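Local atomic coordinates of bifunctional pinoresinol-lariciresinol reductase 1 (PDB entry 1QYD), a protein that catalyses the NADPH-dependent, enantioselective reduction of (-)-pinoresinol to (-)-lariciresinol and of (-)-lariciresinol to (+)-secoisolariciresinol in lignan biosynthesis. Residues A23-H29 against I205-D209; V80-L84 against Q96-V100; S157-G162 against G192-E197; M218-P222 against L281-I286; I235-L239 against M305-E310. All coordinates share one frame; numbering follows the deposited sequence.

Contact 1. Residues A23-H29 against I205-D209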
# COMPACT_ATOMS: atom_id res chain seq x y z
N ALA A 23 -19.21 -17.39 -16.70
CA ALA A 23 -18.88 -18.81 -16.71
C ALA A 23 -19.79 -19.58 -15.76
O ALA A 23 -20.36 -20.59 -16.16
CB ALA A 23 -17.44 -19.03 -16.27
N SER A 24 -19.96 -19.08 -14.53
CA SER A 24 -20.86 -19.60 -13.52
C SER A 24 -22.24 -19.87 -14.06
O SER A 24 -22.75 -21.00 -14.11
CB SER A 24 -20.96 -18.61 -12.42
OG SER A 24 -20.01 -18.71 -11.39
N ILE A 25 -22.83 -18.77 -14.55
CA ILE A 25 -24.17 -18.79 -15.09
C ILE A 25 -24.17 -19.80 -16.23
O ILE A 25 -24.80 -20.84 -16.05
CB ILE A 25 -24.52 -17.30 -15.45
CG1 ILE A 25 -24.45 -16.43 -14.19
CG2 ILE A 25 -25.95 -17.16 -15.93
CD1 ILE A 25 -24.79 -14.92 -14.35
N SER A 26 -23.40 -19.69 -17.31
CA SER A 26 -23.42 -20.68 -18.40
C SER A 26 -23.00 -22.14 -18.11
O SER A 26 -23.33 -23.01 -18.91
CB SER A 26 -22.56 -20.18 -19.59
OG SER A 26 -21.25 -19.76 -19.24
N LEU A 27 -22.30 -22.46 -17.00
CA LEU A 27 -21.96 -23.84 -16.67
C LEU A 27 -22.85 -24.36 -15.55
O LEU A 27 -22.45 -25.24 -14.80
CB LEU A 27 -20.52 -23.98 -16.20
CG LEU A 27 -19.45 -23.87 -17.25
CD1 LEU A 27 -18.10 -23.88 -16.57
CD2 LEU A 27 -19.63 -25.00 -18.25
N GLY A 28 -24.06 -23.79 -15.42
CA GLY A 28 -25.07 -24.28 -14.50
C GLY A 28 -25.02 -23.80 -13.06
O GLY A 28 -25.90 -24.23 -12.31
N HIS A 29 -24.11 -22.95 -12.58
CA HIS A 29 -24.11 -22.50 -11.19
C HIS A 29 -25.10 -21.40 -10.88
O HIS A 29 -25.11 -20.38 -11.57
CB HIS A 29 -22.71 -22.04 -10.84
CG HIS A 29 -21.82 -23.23 -10.99
ND1 HIS A 29 -21.69 -23.94 -12.08
CD2 HIS A 29 -21.08 -23.82 -10.01
CE1 HIS A 29 -20.90 -24.94 -11.79
NE2 HIS A 29 -20.53 -24.87 -10.54
N ILE A 205 -14.56 -22.20 -13.05
CA ILE A 205 -15.81 -22.76 -12.55
C ILE A 205 -15.82 -24.29 -12.62
O ILE A 205 -16.60 -24.95 -11.92
CB ILE A 205 -16.97 -22.08 -13.33
CG1 ILE A 205 -17.27 -20.81 -12.59
CG2 ILE A 205 -18.29 -22.81 -13.30
CD1 ILE A 205 -16.23 -19.71 -12.82
N LYS A 206 -14.92 -24.86 -13.42
CA LYS A 206 -14.71 -26.31 -13.46
C LYS A 206 -13.77 -26.83 -12.34
O LYS A 206 -13.79 -28.02 -12.04
CB LYS A 206 -14.15 -26.69 -14.83
CG LYS A 206 -15.15 -26.39 -15.94
CD LYS A 206 -14.93 -27.32 -17.11
CE LYS A 206 -16.14 -27.17 -17.98
NZ LYS A 206 -16.42 -28.39 -18.67
N SER A 207 -12.91 -26.00 -11.72
CA SER A 207 -12.10 -26.42 -10.59
C SER A 207 -12.96 -26.56 -9.33
O SER A 207 -12.81 -27.52 -8.58
CB SER A 207 -11.01 -25.40 -10.31
OG SER A 207 -11.48 -24.08 -10.07
N ILE A 208 -13.84 -25.57 -9.19
CA ILE A 208 -14.76 -25.23 -8.11
C ILE A 208 -15.18 -26.31 -7.15
O ILE A 208 -15.01 -26.16 -5.94
CB ILE A 208 -15.95 -24.54 -8.83
CG1 ILE A 208 -15.65 -23.07 -8.76
CG2 ILE A 208 -17.31 -24.77 -8.22
CD1 ILE A 208 -16.85 -22.18 -9.19
N ASP A 209 -15.72 -27.38 -7.72
CA ASP A 209 -16.20 -28.51 -6.95
C ASP A 209 -15.29 -29.74 -7.04
O ASP A 209 -15.63 -30.77 -6.46
CB ASP A 209 -17.60 -28.91 -7.44
CG ASP A 209 -18.62 -27.78 -7.57
OD1 ASP A 209 -18.76 -26.98 -6.65
OD2 ASP A 209 -19.28 -27.71 -8.59
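I205 presses all its branches into the end of helix 17-26 and the turn beyond it. Its CD1 sits 3.7 Å from A23 CB, CG1 lies against the side of S24, and CG2 comes to 3.4 Å from L27 CD1. A first torsion of -86° turns CG2 opposite the backbone N, and this carries it over one face of the H29 imidazole, a CH-pi contact with CG2 3.9 Å from the ring centroid and 21° off the normal. With an alanine here, L27 and the covered face of H29 would probably lose their shared apolar partner, leaving a gap between the two helices. L27 and H29 are brought together by the Schellman motif that ends helix 17-26, the helix following the glycine-rich loop of the Rossmann-type domain: H29 N bonds back to S24 O at 2.8 Å, and G28, with positive phi, is the C-prime residue. K206 runs athwart L27, its CG 3.9 Å from L27 CD1, before NZ runs on to a salt bridge with E299. I208 CG2 approaches H29 NE2 obliquely at 4.0 Å, and I208 also packs on V7, V79 and I81. D209 meets the imidazole at its edge, with ring and carboxylate planes 10° apart and OD2 3.7 Å from H29 NE2; that oxygen is held instead by K3 and S5.

Contact 2. Residues V80-L84 against Q96-V100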
# COMPACT_ATOMS: atom_id res chain seq x y z
N VAL A 80 -17.03 -19.56 -2.77
CA VAL A 80 -16.85 -18.11 -2.86
C VAL A 80 -15.58 -17.86 -3.71
O VAL A 80 -14.49 -18.39 -3.49
CB VAL A 80 -16.67 -17.43 -1.46
CG1 VAL A 80 -15.84 -18.31 -0.57
CG2 VAL A 80 -15.95 -16.07 -1.59
N ILE A 81 -15.76 -17.05 -4.76
CA ILE A 81 -14.67 -16.71 -5.65
C ILE A 81 -14.40 -15.23 -5.52
O ILE A 81 -15.31 -14.43 -5.67
CB ILE A 81 -15.07 -17.07 -7.10
CG1 ILE A 81 -15.27 -18.56 -7.22
CG2 ILE A 81 -13.93 -16.74 -8.07
CD1 ILE A 81 -15.86 -18.89 -8.59
N SER A 82 -13.19 -14.84 -5.16
CA SER A 82 -12.85 -13.43 -5.15
C SER A 82 -12.05 -12.99 -6.38
O SER A 82 -10.95 -13.49 -6.62
CB SER A 82 -12.06 -13.14 -3.92
OG SER A 82 -11.35 -11.91 -4.02
N ALA A 83 -12.54 -12.03 -7.16
CA ALA A 83 -11.80 -11.47 -8.30
C ALA A 83 -11.52 -10.00 -8.04
O ALA A 83 -11.48 -9.15 -8.94
CB ALA A 83 -12.60 -11.60 -9.58
N LEU A 84 -11.32 -9.71 -6.75
CA LEU A 84 -11.07 -8.37 -6.21
C LEU A 84 -9.72 -7.79 -6.59
O LEU A 84 -8.72 -8.20 -6.00
CB LEU A 84 -11.20 -8.40 -4.66
CG LEU A 84 -12.62 -8.14 -4.10
CD1 LEU A 84 -12.78 -8.39 -2.61
CD2 LEU A 84 -12.90 -6.69 -4.43
N GLN A 96 -9.64 -8.79 1.07
CA GLN A 96 -9.93 -10.21 1.10
C GLN A 96 -9.63 -10.87 2.44
O GLN A 96 -10.05 -12.01 2.63
CB GLN A 96 -9.11 -10.91 0.08
CG GLN A 96 -9.35 -10.39 -1.29
CD GLN A 96 -8.53 -11.20 -2.26
OE1 GLN A 96 -7.38 -10.90 -2.53
NE2 GLN A 96 -9.09 -12.27 -2.79
N LEU A 97 -8.85 -10.22 3.34
CA LEU A 97 -8.54 -10.74 4.68
C LEU A 97 -9.78 -10.78 5.55
O LEU A 97 -10.08 -11.80 6.17
CB LEU A 97 -7.43 -9.86 5.27
CG LEU A 97 -6.03 -10.15 4.64
CD1 LEU A 97 -5.03 -9.08 4.99
CD2 LEU A 97 -5.46 -11.44 5.19
N LYS A 98 -10.56 -9.68 5.49
CA LYS A 98 -11.91 -9.53 6.01
C LYS A 98 -12.79 -10.65 5.48
O LYS A 98 -13.46 -11.30 6.27
CB LYS A 98 -12.57 -8.24 5.54
CG LYS A 98 -11.78 -6.94 5.69
CD LYS A 98 -12.71 -5.79 5.41
CE LYS A 98 -12.11 -4.50 5.93
NZ LYS A 98 -11.00 -4.04 5.11
N LEU A 99 -12.81 -10.89 4.18
CA LEU A 99 -13.50 -12.06 3.63
C LEU A 99 -12.99 -13.43 4.11
O LEU A 99 -13.75 -14.38 4.12
CB LEU A 99 -13.41 -11.89 2.11
CG LEU A 99 -14.03 -12.76 1.02
CD1 LEU A 99 -15.48 -13.11 1.25
CD2 LEU A 99 -13.91 -11.96 -0.25
N VAL A 100 -11.73 -13.59 4.56
CA VAL A 100 -11.17 -14.85 5.12
C VAL A 100 -11.60 -15.07 6.58
O VAL A 100 -11.87 -16.18 7.04
CB VAL A 100 -9.62 -14.82 5.01
CG1 VAL A 100 -9.01 -16.09 5.60
CG2 VAL A 100 -9.20 -14.75 3.54
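L99 spreads its two methyls over the row of side chains that strand 79-82 and the residues after it turn toward helix 96-105. CD1 lies 4.1 Å from V80 CG2. CD2 takes the next places along the row, 4.3 Å from S82 CB and 4.4 Å from L84 CD1. The reach comes from the first torsion of L99, which sets CG opposite the backbone N (chi1 -176°) and stretches the leucine out from the helix to the strand. Q96, one turn earlier, offers the aliphatic part of its chain: CG stands 4.2 Å from L84 CD1. The segment axes are 10.9 Å apart and run nearly antiparallel, at 166°, so the residues pair in reverse order: L84 and S82 lie by Q96 and L99 CD2, V80 by L99 CD1. All five touching side chains are buried. V10 of strand 7-10 and F112 of strand 111-113 complete the same layer, V10 touching L99 as well as the strand residues, and L97 meets V141 and A144 of helix 133-147. K98 packs on K266 of the second subunit. L84 lies close to G11 and R36, both inferred to bind NADP(+). Strand 79-82, helix 96-105 and strand 111-113 form a beta-alpha-beta crossover, the repeating unit of the Rossmann fold.

Contact 3. Residues S157-G162 against G192-E197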
# COMPACT_ATOMS: atom_id res chain seq x y z
N SER A 157 -3.13 -18.45 -13.61
CA SER A 157 -3.65 -18.58 -14.95
C SER A 157 -2.89 -17.86 -16.06
O SER A 157 -3.20 -17.95 -17.24
CB SER A 157 -5.08 -18.10 -14.85
OG SER A 157 -5.11 -16.71 -14.53
N ASN A 158 -1.87 -17.11 -15.64
CA ASN A 158 -0.88 -16.41 -16.46
C ASN A 158 -1.28 -15.15 -17.23
O ASN A 158 -1.83 -14.22 -16.62
CB ASN A 158 -0.24 -17.46 -17.42
CG ASN A 158 0.47 -18.60 -16.66
OD1 ASN A 158 0.18 -19.79 -16.84
ND2 ASN A 158 1.39 -18.22 -15.77
N MET A 159 -0.98 -15.01 -18.52
CA MET A 159 -1.23 -13.77 -19.22
C MET A 159 -2.54 -13.83 -19.92
O MET A 159 -2.82 -14.82 -20.62
CB MET A 159 -0.15 -13.46 -20.27
CG MET A 159 1.20 -13.08 -19.68
SD MET A 159 2.42 -12.63 -20.93
CE MET A 159 2.85 -14.27 -21.37
N PHE A 160 -3.36 -12.79 -19.72
CA PHE A 160 -4.62 -12.73 -20.44
C PHE A 160 -4.20 -12.22 -21.81
O PHE A 160 -3.42 -11.28 -21.93
CB PHE A 160 -5.63 -11.74 -19.82
CG PHE A 160 -5.98 -11.90 -18.33
CD1 PHE A 160 -6.18 -13.15 -17.75
CD2 PHE A 160 -6.04 -10.74 -17.54
CE1 PHE A 160 -6.44 -13.21 -16.37
CE2 PHE A 160 -6.30 -10.82 -16.17
CZ PHE A 160 -6.49 -12.06 -15.59
N ALA A 161 -4.66 -12.86 -22.87
CA ALA A 161 -4.29 -12.51 -24.22
C ALA A 161 -4.68 -11.08 -24.62
O ALA A 161 -3.93 -10.38 -25.29
CB ALA A 161 -4.92 -13.53 -25.09
N GLY A 162 -5.83 -10.58 -24.16
CA GLY A 162 -6.22 -9.20 -24.42
C GLY A 162 -5.52 -8.18 -23.55
O GLY A 162 -6.03 -7.08 -23.33
N GLY A 192 6.39 -17.88 -22.61
CA GLY A 192 5.29 -17.30 -21.87
C GLY A 192 4.00 -18.07 -22.16
O GLY A 192 3.95 -18.96 -23.03
N ILE A 193 2.93 -17.79 -21.41
CA ILE A 193 1.69 -18.51 -21.61
C ILE A 193 0.65 -17.43 -21.77
O ILE A 193 0.70 -16.41 -21.10
CB ILE A 193 1.46 -19.46 -20.37
CG1 ILE A 193 2.58 -20.47 -20.34
CG2 ILE A 193 0.14 -20.23 -20.45
CD1 ILE A 193 2.55 -21.37 -19.15
N TRP A 194 -0.28 -17.61 -22.67
CA TRP A 194 -1.18 -16.53 -23.02
C TRP A 194 -2.58 -17.15 -23.02
O TRP A 194 -2.73 -18.19 -23.69
CB TRP A 194 -0.74 -16.03 -24.41
CG TRP A 194 0.74 -15.67 -24.64
CD1 TRP A 194 1.71 -16.64 -24.76
CD2 TRP A 194 1.28 -14.41 -24.75
NE1 TRP A 194 2.85 -16.03 -24.92
CE2 TRP A 194 2.63 -14.72 -24.93
CE3 TRP A 194 0.87 -13.08 -24.74
CZ2 TRP A 194 3.59 -13.72 -25.09
CZ3 TRP A 194 1.83 -12.07 -24.91
CH2 TRP A 194 3.17 -12.38 -25.08
N VAL A 195 -3.60 -16.63 -22.28
CA VAL A 195 -4.93 -17.25 -22.20
C VAL A 195 -6.14 -16.32 -22.37
O VAL A 195 -6.24 -15.23 -21.82
CB VAL A 195 -5.10 -18.01 -20.83
CG1 VAL A 195 -6.37 -18.86 -20.85
CG2 VAL A 195 -4.00 -19.04 -20.63
N ASP A 196 -7.10 -16.76 -23.18
CA ASP A 196 -8.30 -15.98 -23.43
C ASP A 196 -9.01 -15.87 -22.11
O ASP A 196 -9.08 -16.83 -21.34
CB ASP A 196 -9.18 -16.69 -24.46
CG ASP A 196 -10.55 -16.07 -24.78
OD1 ASP A 196 -10.72 -14.85 -24.68
OD2 ASP A 196 -11.45 -16.83 -25.16
N GLU A 197 -9.49 -14.66 -21.86
CA GLU A 197 -10.18 -14.35 -20.62
C GLU A 197 -11.40 -15.23 -20.34
O GLU A 197 -11.73 -15.51 -19.19
CB GLU A 197 -10.58 -12.91 -20.66
CG GLU A 197 -9.37 -12.00 -20.75
CD GLU A 197 -9.00 -11.51 -22.15
OE1 GLU A 197 -9.29 -12.14 -23.16
OE2 GLU A 197 -8.43 -10.43 -22.20
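M159 and W194 form the dense end of this contact. The two side chains run alongside each other in the same sense, and the bend at the end of the methionine chain (chi3 -80°) folds its methyl over the indole: CE is 3.7 Å and SD 4.1 Å from the centroid of the six-membered ring, a Met-aromatic contact over the face that includes a CH-pi approach. The indole is fixed from elsewhere by a hydrogen bond from NE1 to L227 O. Nearby, N158 crosses I193 obliquely, its CB 3.9 Å from I193 CB. Between these side chains run two parallel strands, 159-160 and 191-195, of a small mixed sheet separate from the Rossmann sheet. M159 and W194 project from one face of it, F160 and V195 from the other. V195 N donates to M159 O at 2.6 Å and A161 N to V195 O at 3.0 Å. F160 and D196 are both N-cap residues, so each strand passes straight into a helix. Here the packing thins. F160, partly exposed and near I16 of the inferred NADP(+) site, rests its CB 3.9 Å from E197 CG. The partly exposed G162 adds a weak bond from its N to E197 OE2, 3.3 Å long, while E197 OE1 turns to Y308 OH.

Contact 4. Residues M218-P222 against L281-I286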
# COMPACT_ATOMS: atom_id res chain seq x y z
N MET A 218 -3.84 -24.37 -9.28
CA MET A 218 -4.29 -24.77 -10.60
C MET A 218 -3.66 -23.87 -11.62
O MET A 218 -4.02 -22.70 -11.70
CB MET A 218 -5.81 -24.66 -10.72
CG MET A 218 -6.21 -25.23 -12.07
SD MET A 218 -7.86 -24.73 -12.56
CE MET A 218 -8.41 -26.37 -12.77
N TYR A 219 -2.70 -24.40 -12.36
CA TYR A 219 -2.02 -23.68 -13.43
C TYR A 219 -2.78 -23.87 -14.74
O TYR A 219 -3.30 -24.95 -15.03
CB TYR A 219 -0.60 -24.20 -13.61
CG TYR A 219 0.35 -24.00 -12.43
CD1 TYR A 219 0.79 -22.72 -12.10
CD2 TYR A 219 0.81 -25.08 -11.68
CE1 TYR A 219 1.67 -22.54 -11.03
CE2 TYR A 219 1.69 -24.90 -10.61
CZ TYR A 219 2.11 -23.63 -10.29
OH TYR A 219 2.99 -23.44 -9.24
N ILE A 220 -2.98 -22.83 -15.55
CA ILE A 220 -3.55 -23.03 -16.87
C ILE A 220 -2.28 -22.81 -17.70
O ILE A 220 -1.60 -21.77 -17.62
CB ILE A 220 -4.62 -21.99 -17.20
CG1 ILE A 220 -5.65 -21.80 -16.09
CG2 ILE A 220 -5.31 -22.50 -18.44
CD1 ILE A 220 -6.92 -20.99 -16.43
N ARG A 221 -1.92 -23.91 -18.38
CA ARG A 221 -0.70 -23.97 -19.19
C ARG A 221 -1.01 -24.54 -20.55
O ARG A 221 -0.45 -25.60 -20.86
CB ARG A 221 0.37 -24.86 -18.51
CG ARG A 221 1.29 -24.09 -17.61
CD ARG A 221 2.39 -24.93 -17.03
NE ARG A 221 3.27 -24.03 -16.29
CZ ARG A 221 4.32 -24.44 -15.57
NH1 ARG A 221 4.69 -25.73 -15.45
NH2 ARG A 221 5.06 -23.52 -15.00
N PRO A 222 -1.90 -23.97 -21.40
CA PRO A 222 -2.54 -24.69 -22.49
C PRO A 222 -1.43 -24.93 -23.45
O PRO A 222 -0.68 -24.01 -23.76
CB PRO A 222 -3.57 -23.80 -23.06
CG PRO A 222 -3.68 -22.73 -22.02
CD PRO A 222 -2.28 -22.57 -21.46
N LEU A 281 6.86 -17.78 -15.98
CA LEU A 281 5.58 -18.35 -16.35
C LEU A 281 5.62 -19.86 -16.58
O LEU A 281 4.69 -20.60 -16.24
CB LEU A 281 5.06 -17.60 -17.59
CG LEU A 281 4.13 -16.42 -17.24
CD1 LEU A 281 4.93 -15.25 -16.78
CD2 LEU A 281 3.40 -15.93 -18.44
N TYR A 282 6.74 -20.29 -17.14
CA TYR A 282 7.01 -21.66 -17.49
C TYR A 282 8.35 -22.16 -16.96
O TYR A 282 8.61 -23.36 -17.09
CB TYR A 282 7.01 -21.84 -19.00
CG TYR A 282 6.51 -23.23 -19.36
CD1 TYR A 282 5.14 -23.45 -19.39
CD2 TYR A 282 7.37 -24.31 -19.57
CE1 TYR A 282 4.63 -24.73 -19.62
CE2 TYR A 282 6.87 -25.59 -19.80
CZ TYR A 282 5.49 -25.80 -19.82
OH TYR A 282 4.96 -27.07 -19.99
N ASN A 283 9.23 -21.36 -16.34
CA ASN A 283 10.52 -21.82 -15.84
C ASN A 283 10.48 -22.72 -14.59
O ASN A 283 11.40 -22.69 -13.76
CB ASN A 283 11.41 -20.60 -15.54
CG ASN A 283 11.15 -19.75 -14.28
OD1 ASN A 283 10.08 -19.81 -13.66
ND2 ASN A 283 12.09 -18.94 -13.83
N PHE A 284 9.43 -23.54 -14.40
CA PHE A 284 9.36 -24.41 -13.24
C PHE A 284 8.38 -25.55 -13.41
O PHE A 284 7.47 -25.61 -14.24
CB PHE A 284 8.97 -23.61 -11.96
CG PHE A 284 7.64 -22.90 -12.10
CD1 PHE A 284 7.63 -21.59 -12.55
CD2 PHE A 284 6.45 -23.59 -11.88
CE1 PHE A 284 6.41 -20.96 -12.78
CE2 PHE A 284 5.24 -22.96 -12.11
CZ PHE A 284 5.21 -21.65 -12.56
N GLU A 285 8.60 -26.39 -12.41
CA GLU A 285 7.92 -27.64 -12.19
C GLU A 285 6.49 -27.49 -11.79
O GLU A 285 6.14 -26.46 -11.22
CB GLU A 285 8.68 -28.42 -11.11
CG GLU A 285 9.38 -27.60 -9.99
CD GLU A 285 8.53 -26.76 -9.04
OE1 GLU A 285 9.00 -25.72 -8.57
OE2 GLU A 285 7.40 -27.16 -8.76
N ILE A 286 5.64 -28.47 -12.07
CA ILE A 286 4.34 -28.37 -11.46
C ILE A 286 4.54 -29.27 -10.26
O ILE A 286 4.75 -28.72 -9.17
CB ILE A 286 3.19 -28.84 -12.42
CG1 ILE A 286 2.93 -27.64 -13.33
CG2 ILE A 286 1.85 -29.19 -11.74
CD1 ILE A 286 1.83 -27.80 -14.37
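Two cation-pi contacts, one over a ring face and one off-centre, join R221, just beyond strand 217-219, which is parallel to strands 154-156 and 290-292, to Y282 and F284 in the irregular loop 281-286, whose L281 side chain lies about 7 Å from that of H271, the inferred substrate-binding residue. The arginine runs extended from CG to NE (chi3 175°). Y282 covers one face of its guanidinium, while F284 is met obliquely, NH2 standing over the face of its ring. R221 CZ is 4.4 Å from the Y282 centroid and 26° off the normal. Three hydrogen bonds fix the rotation of the group. NH1 and NH2 both grip F284 O, which lies in the guanidinium plane, at 3.0 and 3.3 Å, while NH2 also donates to L281 O at 3.2 Å. The positive charge is probably shared between two main-chain carbonyls and the two rings. Next to the arginine, the Y219 and F284 rings meet obliquely, centroids 5.5 Å apart with planes at 51°, and Y219 OH makes a weak hydrogen bond to D120. I286 CG1 lies 3.7 Å from Y219 CD2 and 3.4 Å from R221 NH1.

Contact 5. Residues I235-L239 against M305-E310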
# COMPACT_ATOMS: atom_id res chain seq x y z
N ILE A 235 2.61 -14.75 -35.07
CA ILE A 235 1.23 -15.07 -35.43
C ILE A 235 0.59 -13.80 -35.96
O ILE A 235 -0.28 -13.88 -36.83
CB ILE A 235 0.49 -15.59 -34.17
CG1 ILE A 235 1.10 -16.93 -33.73
CG2 ILE A 235 -1.00 -15.74 -34.47
CD1 ILE A 235 0.82 -17.40 -32.29
N TRP A 236 1.00 -12.61 -35.47
CA TRP A 236 0.45 -11.36 -35.99
C TRP A 236 0.96 -11.17 -37.40
O TRP A 236 0.19 -10.92 -38.33
CB TRP A 236 0.88 -10.08 -35.21
CG TRP A 236 -0.01 -8.88 -35.59
CD1 TRP A 236 -1.37 -9.03 -35.74
CD2 TRP A 236 0.36 -7.58 -35.85
NE1 TRP A 236 -1.86 -7.87 -36.09
CE2 TRP A 236 -0.87 -6.99 -36.16
CE3 TRP A 236 1.51 -6.81 -35.89
CZ2 TRP A 236 -0.98 -5.64 -36.51
CZ3 TRP A 236 1.41 -5.46 -36.24
CH2 TRP A 236 0.18 -4.86 -36.55
N GLU A 237 2.28 -11.35 -37.56
CA GLU A 237 2.93 -11.24 -38.84
C GLU A 237 2.22 -12.14 -39.81
O GLU A 237 1.65 -11.62 -40.77
CB GLU A 237 4.39 -11.62 -38.72
CG GLU A 237 5.16 -10.38 -38.34
CD GLU A 237 6.59 -10.54 -37.88
OE1 GLU A 237 7.08 -9.55 -37.35
OE2 GLU A 237 7.22 -11.60 -38.02
N ARG A 238 2.10 -13.43 -39.45
CA ARG A 238 1.40 -14.39 -40.31
C ARG A 238 -0.04 -13.97 -40.63
O ARG A 238 -0.55 -14.32 -41.70
CB ARG A 238 1.40 -15.76 -39.64
CG ARG A 238 0.75 -16.86 -40.47
CD ARG A 238 0.29 -18.09 -39.68
NE ARG A 238 -1.01 -17.94 -39.00
CZ ARG A 238 -2.22 -18.02 -39.63
NH1 ARG A 238 -2.34 -18.22 -40.96
NH2 ARG A 238 -3.33 -17.94 -38.89
N LEU A 239 -0.68 -13.16 -39.77
CA LEU A 239 -2.09 -12.84 -39.90
C LEU A 239 -2.41 -11.57 -40.65
O LEU A 239 -3.26 -11.53 -41.55
CB LEU A 239 -2.70 -12.78 -38.51
CG LEU A 239 -3.50 -13.95 -37.95
CD1 LEU A 239 -2.68 -15.20 -37.92
CD2 LEU A 239 -3.91 -13.62 -36.53
N MET A 305 -3.58 -18.44 -29.74
CA MET A 305 -3.30 -17.04 -30.05
C MET A 305 -3.46 -16.67 -31.53
O MET A 305 -3.41 -15.52 -31.94
CB MET A 305 -1.91 -16.73 -29.56
CG MET A 305 -1.79 -17.10 -28.11
SD MET A 305 -3.20 -16.38 -27.24
CE MET A 305 -2.52 -14.77 -27.21
N ASP A 306 -3.67 -17.67 -32.36
CA ASP A 306 -3.96 -17.59 -33.77
C ASP A 306 -5.42 -17.24 -33.81
O ASP A 306 -5.79 -16.21 -34.35
CB ASP A 306 -3.68 -18.96 -34.40
CG ASP A 306 -2.20 -19.36 -34.41
OD1 ASP A 306 -1.63 -19.67 -33.35
OD2 ASP A 306 -1.60 -19.33 -35.49
N SER A 307 -6.28 -18.03 -33.19
CA SER A 307 -7.69 -17.72 -33.19
C SER A 307 -8.08 -16.48 -32.37
O SER A 307 -9.04 -15.78 -32.72
CB SER A 307 -8.36 -18.99 -32.72
OG SER A 307 -7.94 -20.04 -33.59
N TYR A 308 -7.33 -16.17 -31.31
CA TYR A 308 -7.51 -14.93 -30.55
C TYR A 308 -7.02 -13.73 -31.36
O TYR A 308 -7.72 -12.72 -31.45
CB TYR A 308 -6.74 -14.99 -29.23
CG TYR A 308 -7.13 -13.88 -28.26
CD1 TYR A 308 -8.15 -14.11 -27.36
CD2 TYR A 308 -6.49 -12.63 -28.25
CE1 TYR A 308 -8.56 -13.13 -26.46
CE2 TYR A 308 -6.89 -11.64 -27.35
CZ TYR A 308 -7.93 -11.91 -26.46
OH TYR A 308 -8.36 -10.96 -25.55
N LEU A 309 -5.82 -13.78 -31.98
CA LEU A 309 -5.36 -12.69 -32.83
C LEU A 309 -6.14 -12.56 -34.15
O LEU A 309 -6.28 -11.46 -34.68
CB LEU A 309 -3.83 -12.86 -33.03
CG LEU A 309 -2.97 -12.41 -31.81
CD1 LEU A 309 -1.59 -12.99 -31.90
CD2 LEU A 309 -2.80 -10.90 -31.79
N GLU A 310 -6.78 -13.65 -34.61
CA GLU A 310 -7.63 -13.73 -35.81
C GLU A 310 -8.90 -12.89 -35.67
O GLU A 310 -9.92 -13.14 -36.33
CB GLU A 310 -7.95 -15.23 -36.05
CG GLU A 310 -8.62 -15.81 -37.32
CD GLU A 310 -8.60 -17.35 -37.42
OE1 GLU A 310 -7.73 -17.89 -38.12
OE2 GLU A 310 -9.45 -18.04 -36.83
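I235 is directed toward the short helix 305-309 and divides its contacts between two branches. CG2, turned opposite the backbone N, goes to the helix backbone and L309: it is 3.5 Å from M305 O and 3.8 Å from L309 CD1. CD1 reaches 3.9 Å from M305 CB and 3.5 Å from D306 OD1, the isoleucine lying crosswise to the aspartate. A glycine here would probably leave L309 CD1 and M305 CB without their apolar neighbour, opening a gap at the heart of the helix pair. One turn on, L239 is also directed toward the short helix and ends with CD2 against its last turn, 3.6 Å from L309 CB and 3.5 Å from N of E310, the first residue beyond it. The polar side of the contact is R238. Its chain bends at the third torsion and brings the guanidinium to D306 with the planes of guanidinium and carboxylate 23° apart; NE and D306 OD2 form a long salt bridge of 3.8 Å. E310 sits near the edge of the same guanidinium, beyond salt-bridge range, so the arginine probably feels two negative charges on this exposed side. Elsewhere on helix 305-309, M305 and Y308 touch A161. The two segment axes pass 9.9 Å apart at -54°, close to the -50° class common in helix-helix packing of globular proteins. The pair, distant from the annotated sites, joins helix 229-241 to the last helix of the chain.

How the contacts relate
From the N terminus, contact 1 closes the widest loop, from the end of helix 17-26 to the end of helix 197-207, and contacts 2 and 3 fall in succession within it: the first joining strand and helix of a beta-alpha-beta unit, the second a strand pair of the small mixed sheet. Contact 4 opens after contact 1 has closed, and contact 5 opens before contact 4 closes, so these two cross. Contact 1 touches contact 2 through I208 and I81 and contact 4 through S207 and M218. Contact 3 touches both later contacts, with I193 against R221 and Y282, M159 against L281, and E197 against Y308, tying the C-terminal helix to the middle of the chain.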